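Local coordinates for protein dual function macrocyclase-peptidase POPB (Galerina marginata, PDB 5N4B) that cleaves peptide bonds after proline and closes peptides into macrocycles as a dual-function serine peptidase in the biosynthesis of amanitin toxins, at residues Lys71-Glu74 against Lys75-Ser79; Lys703-Asp706 against Lys707-Asp711. The protein carries 1 engineered substitution. All coordinates share one frame; numbering follows the deposited sequence.

Contact 1: residues Lys71-Glu74 against Lys75-Ser79; sequences KLAE and KFRAS
Two donors grip the carbonyl oxygen of Glu74: the amide of Ala78, with N to O 3.2 Å, and a water that donates to the same atom at 2.8 Å. The helical bond reaches Glu74 O well off the carbonyl plane, its donor tilted by 33°. The water also accepts from Arg77 NH1 at 3.1 Å, and in this way ties the guanidinium to the main chain one turn back. Arg77 comes into position by a bend in its chain: CG lies anti to the backbone N, and the turn at chi3 (-55°) folds the guanidinium back toward the preceding turn. There Ala73 O lies over one face of the group, near its rim, while the CA of Glu74 approaches NH1 obliquely. The carboxylate of Glu74 reaches out on an extended chain and makes no ion pair with Arg77, OE1 and NH1 being 6.8 Å apart.

On another side of the helix, Leu72 and Phe76 form an apolar pair one turn apart. CB of Leu72 sits above one face of the phenyl ring, offset toward its rim, 4.1 Å from Phe76 CE2. Leu72 O lies over a ring face too, while accepting the amide of Phe76 in an N to O bond of 2.8 Å. The aliphatic chain of Lys75 runs past Lys71 O, with Lys75 CG 3.4 Å from that oxygen. Farther along, the hydroxyl of Ser79 donates to Phe76 O at 2.9 Å. Trp716 meets the Phe76 ring with its plane roughly perpendicular, and Leu72 also touches Tyr519 of helix 510-519. The whole is a regular i to i+4 alpha-helical arrangement on an amphipathic helix, 68-80, packed against helices of the hydrolase domain.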
loop_
_atom_site.group_PDB
_atom_site.type_symbol
_atom_site.label_atom_id
_atom_site.label_comp_id
_atom_site.label_asym_id
_atom_site.label_seq_id
_atom_site.Cartn_x
_atom_site.Cartn_y
_atom_site.Cartn_z
ATOM N N LYS A 71 24.105 14.980 7.723
ATOM C CA LYS A 71 24.971 13.835 7.480
ATOM C C LYS A 71 24.151 12.627 7.028
ATOM O O LYS A 71 24.535 11.907 6.098
ATOM C CB LYS A 71 25.822 13.503 8.724
ATOM C CG LYS A 71 26.674 14.682 9.224
ATOM C CD LYS A 71 27.574 14.289 10.404
ATOM C CE LYS A 71 28.610 15.385 10.742
ATOM N NZ LYS A 71 27.993 16.732 10.983
ATOM N N LEU A 72 22.998 12.421 7.652
ATOM C CA LEU A 72 22.141 11.314 7.255
ATOM C C LEU A 72 21.544 11.557 5.876
ATOM O O LEU A 72 21.419 10.629 5.086
ATOM C CB LEU A 72 21.025 11.106 8.275
ATOM C CG LEU A 72 21.447 10.562 9.598
ATOM C CD1 LEU A 72 20.158 10.377 10.442
ATOM C CD2 LEU A 72 22.225 9.264 9.557
ATOM N N ALA A 73 21.180 12.792 5.543
ATOM C CA ALA A 73 20.690 13.055 4.193
ATOM C C ALA A 73 21.710 12.635 3.138
ATOM O O ALA A 73 21.362 12.023 2.114
ATOM C CB ALA A 73 20.333 14.514 4.018
ATOM N N GLU A 74 22.976 12.978 3.355
ATOM C CA GLU A 74 24.040 12.606 2.430
ATOM C C GLU A 74 24.143 11.095 2.301
ATOM O O GLU A 74 24.265 10.560 1.188
ATOM C CB GLU A 74 25.338 13.205 2.953
ATOM C CG GLU A 74 26.574 12.873 2.202
ATOM C CD GLU A 74 27.889 13.376 2.852
ATOM O OE1 GLU A 74 27.879 14.187 3.871
ATOM O OE2 GLU A 74 28.929 12.866 2.402
ATOM N N LYS A 75 24.117 10.380 3.429
ATOM C CA LYS A 75 24.221 8.918 3.399
ATOM C C LYS A 75 22.989 8.294 2.738
ATOM O O LYS A 75 23.109 7.331 1.980
ATOM C CB LYS A 75 24.348 8.369 4.823
ATOM C CG LYS A 75 25.620 8.764 5.581
ATOM C CD LYS A 75 25.523 8.317 7.062
ATOM C CE LYS A 75 26.713 8.780 7.911
ATOM N NZ LYS A 75 27.971 8.192 7.465
ATOM N N PHE A 76 21.807 8.823 3.023
ATOM C CA PHE A 76 20.564 8.239 2.518
ATOM C C PHE A 76 20.416 8.481 1.017
ATOM O O PHE A 76 19.971 7.598 0.284
ATOM C CB PHE A 76 19.357 8.834 3.237
ATOM C CG PHE A 76 19.196 8.404 4.696
ATOM C CD1 PHE A 76 19.939 7.382 5.226
ATOM C CD2 PHE A 76 18.294 9.059 5.500
ATOM C CE1 PHE A 76 19.720 6.956 6.551
ATOM C CE2 PHE A 76 18.084 8.671 6.851
ATOM C CZ PHE A 76 18.801 7.637 7.357
ATOM N N ARG A 77 20.720 9.692 0.561
ATOM C CA ARG A 77 20.679 9.951 -0.873
ATOM C C ARG A 77 21.589 8.996 -1.617
ATOM O O ARG A 77 21.195 8.417 -2.626
ATOM C CB ARG A 77 21.105 11.389 -1.129
ATOM C CG ARG A 77 20.826 11.889 -2.541
ATOM C CD ARG A 77 21.344 13.311 -2.797
ATOM N NE ARG A 77 20.843 14.319 -1.813
ATOM C CZ ARG A 77 21.541 14.854 -0.849
ATOM N NH1 ARG A 77 22.818 14.541 -0.647
ATOM N NH2 ARG A 77 20.969 15.760 -0.066
ATOM N N ALA A 78 22.802 8.780 -1.098
ATOM C CA ALA A 78 23.712 7.841 -1.757
ATOM C C ALA A 78 23.143 6.433 -1.760
ATOM O O ALA A 78 23.265 5.706 -2.749
ATOM C CB ALA A 78 25.083 7.898 -1.099
ATOM N N SER A 79 22.514 6.038 -0.661
ATOM C CA SER A 79 21.967 4.687 -0.575
ATOM C C SER A 79 20.846 4.450 -1.571
ATOM O O SER A 79 20.619 3.304 -1.958
ATOM C CB SER A 79 21.510 4.376 0.854
ATOM O OG SER A 79 20.226 4.852 1.135
HETATM O O HOH W 1 24.688 12.087 -1.136
#

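Contact 2: residues Lys703-Asp706 against Lys707-Asp711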
loop_
_atom_site.group_PDB
_atom_site.type_symbol
_atom_site.label_atom_id
_atom_site.label_comp_id
_atom_site.label_asym_id
_atom_site.label_seq_id
_atom_site.Cartn_x
_atom_site.Cartn_y
_atom_site.Cartn_z
ATOM N N LYS A 703 5.717 12.229 -3.505
ATOM C CA LYS A 703 6.585 13.393 -3.423
ATOM C C LYS A 703 7.787 13.234 -4.337
ATOM O O LYS A 703 8.170 12.105 -4.669
ATOM C CB LYS A 703 7.110 13.519 -1.998
ATOM C CG LYS A 703 6.054 13.735 -0.941
ATOM C CD LYS A 703 6.666 14.020 0.368
ATOM C CE LYS A 703 5.566 14.139 1.404
ATOM N NZ LYS A 703 5.976 14.969 2.562
ATOM N N PRO A 704 8.464 14.330 -4.672
ATOM C CA PRO A 704 9.733 14.199 -5.399
ATOM C C PRO A 704 10.766 13.467 -4.548
ATOM O O PRO A 704 10.756 13.542 -3.321
ATOM C CB PRO A 704 10.156 15.640 -5.674
ATOM C CG PRO A 704 8.890 16.496 -5.428
ATOM C CD PRO A 704 8.079 15.732 -4.429
ATOM N N THR A 705 11.689 12.796 -5.224
ATOM C CA THR A 705 12.708 12.012 -4.521
ATOM C C THR A 705 13.510 12.869 -3.545
ATOM O O THR A 705 13.805 12.439 -2.434
ATOM C CB THR A 705 13.642 11.378 -5.536
ATOM O OG1 THR A 705 12.861 10.559 -6.401
ATOM C CG2 THR A 705 14.654 10.489 -4.833
ATOM N N ASP A 706 13.891 14.073 -3.948
ATOM C CA ASP A 706 14.713 14.894 -3.073
ATOM C C ASP A 706 13.999 15.221 -1.766
ATOM O O ASP A 706 14.616 15.231 -0.687
ATOM C CB ASP A 706 15.300 16.110 -3.800
ATOM C CG ASP A 706 14.273 17.053 -4.452
ATOM O OD1 ASP A 706 13.039 16.983 -4.193
ATOM O OD2 ASP A 706 14.745 17.950 -5.252
ATOM N N LYS A 707 12.701 15.476 -1.835
ATOM C CA LYS A 707 11.928 15.717 -0.620
ATOM C C LYS A 707 11.795 14.453 0.221
ATOM O O LYS A 707 11.851 14.522 1.467
ATOM C CB LYS A 707 10.564 16.309 -0.981
ATOM C CG LYS A 707 9.722 16.712 0.203
ATOM C CD LYS A 707 10.390 17.720 1.094
ATOM C CE LYS A 707 9.478 18.261 2.215
ATOM N NZ LYS A 707 8.396 19.223 1.803
ATOM N N ASN A 708 11.579 13.296 -0.409
ATOM C CA ASN A 708 11.530 12.028 0.321
ATOM C C ASN A 708 12.831 11.803 1.086
ATOM O O ASN A 708 12.824 11.407 2.258
ATOM C CB ASN A 708 11.209 10.877 -0.622
ATOM C CG ASN A 708 9.726 10.792 -0.946
ATOM O OD1 ASN A 708 8.887 11.243 -0.171
ATOM N ND2 ASN A 708 9.401 10.195 -2.088
ATOM N N VAL A 709 13.981 12.102 0.462
ATOM C CA VAL A 709 15.272 11.923 1.150
ATOM C C VAL A 709 15.387 12.865 2.329
ATOM O O VAL A 709 15.819 12.462 3.432
ATOM C CB VAL A 709 16.421 12.104 0.143
ATOM C CG1 VAL A 709 17.756 12.252 0.888
ATOM C CG2 VAL A 709 16.453 10.933 -0.851
ATOM N N LYS A 710 15.004 14.124 2.134
ATOM C CA LYS A 710 15.082 15.105 3.196
ATOM C C LYS A 710 14.189 14.697 4.349
ATOM O O LYS A 710 14.604 14.751 5.516
ATOM C CB LYS A 710 14.683 16.474 2.633
ATOM C CG LYS A 710 14.968 17.644 3.556
ATOM C CD LYS A 710 13.850 17.963 4.546
ATOM C CE LYS A 710 14.170 19.233 5.365
ATOM N NZ LYS A 710 13.114 19.496 6.388
ATOM N N ASP A 711 12.975 14.251 4.046
ATOM C CA ASP A 711 12.049 13.836 5.093
ATOM C C ASP A 711 12.551 12.594 5.814
ATOM O O ASP A 711 12.406 12.499 7.036
ATOM C CB ASP A 711 10.662 13.580 4.524
ATOM C CG ASP A 711 9.911 14.880 4.167
ATOM O OD1 ASP A 711 10.302 15.985 4.615
ATOM O OD2 ASP A 711 8.978 14.740 3.324
HETATM O O HOH W 2 6.495 9.801 -2.206
#
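Lys707 lays its CG 4.1 Å from CD of Lys703, and its amide gives a weak, strongly bent bond to Asp706 OD1. That carboxylate is brought round by a chi1 of 57°, which sets CG between the backbone N and the carbonyl carbon. Asn708 follows, its amide giving a 3.0 Å bond from N to Pro704 O. Its side chain crosses that of Lys703 obliquely, OD1 lying 3.4 Å from Lys703 CB, and a water accepts from both Asn708 ND2 and Lys703 N. Pro704 is the N-cap residue of helix 705-722, the last helix of the alpha/beta-hydrolase domain, and the catalytic His699 lies just upstream in sequence. At Val709 the amide bonds to Thr705 O, and the CG2 methyl rests 3.4 Å from that same oxygen. Lys710 keeps the helical pattern through Asp706 O, while its NZ pairs with Asp714. Last comes Asp711, whose OD2 receives Lys703 NZ at 3.1 Å, nearly in line with the C-O bond; the two side chains meet at about a right angle. Asp693 also holds Lys703 NZ in a salt bridge, and Lys691 binds Asp711 OD1.

How the contacts relate
Contact 1 comes first along the chain, within helix 68-80, and contact 2 follows more than six hundred residues later, at the start of helix 705-722. Their centres nevertheless lie only 12 Å apart, because the two helices pack against each other. They touch directly where the CG1 methyl of Val709 fits against the 71-79 helix, 3.8 Å from Ala73 O and 3.9 Å from Arg77 N. Ala73 and Phe76 extend the interface to Ala713 and Ala712 farther along helix 705-722. A helix preceding the beta-propeller strands is thereby packed onto the C-terminal helix of the hydrolase domain, joining early and late parts of the chain.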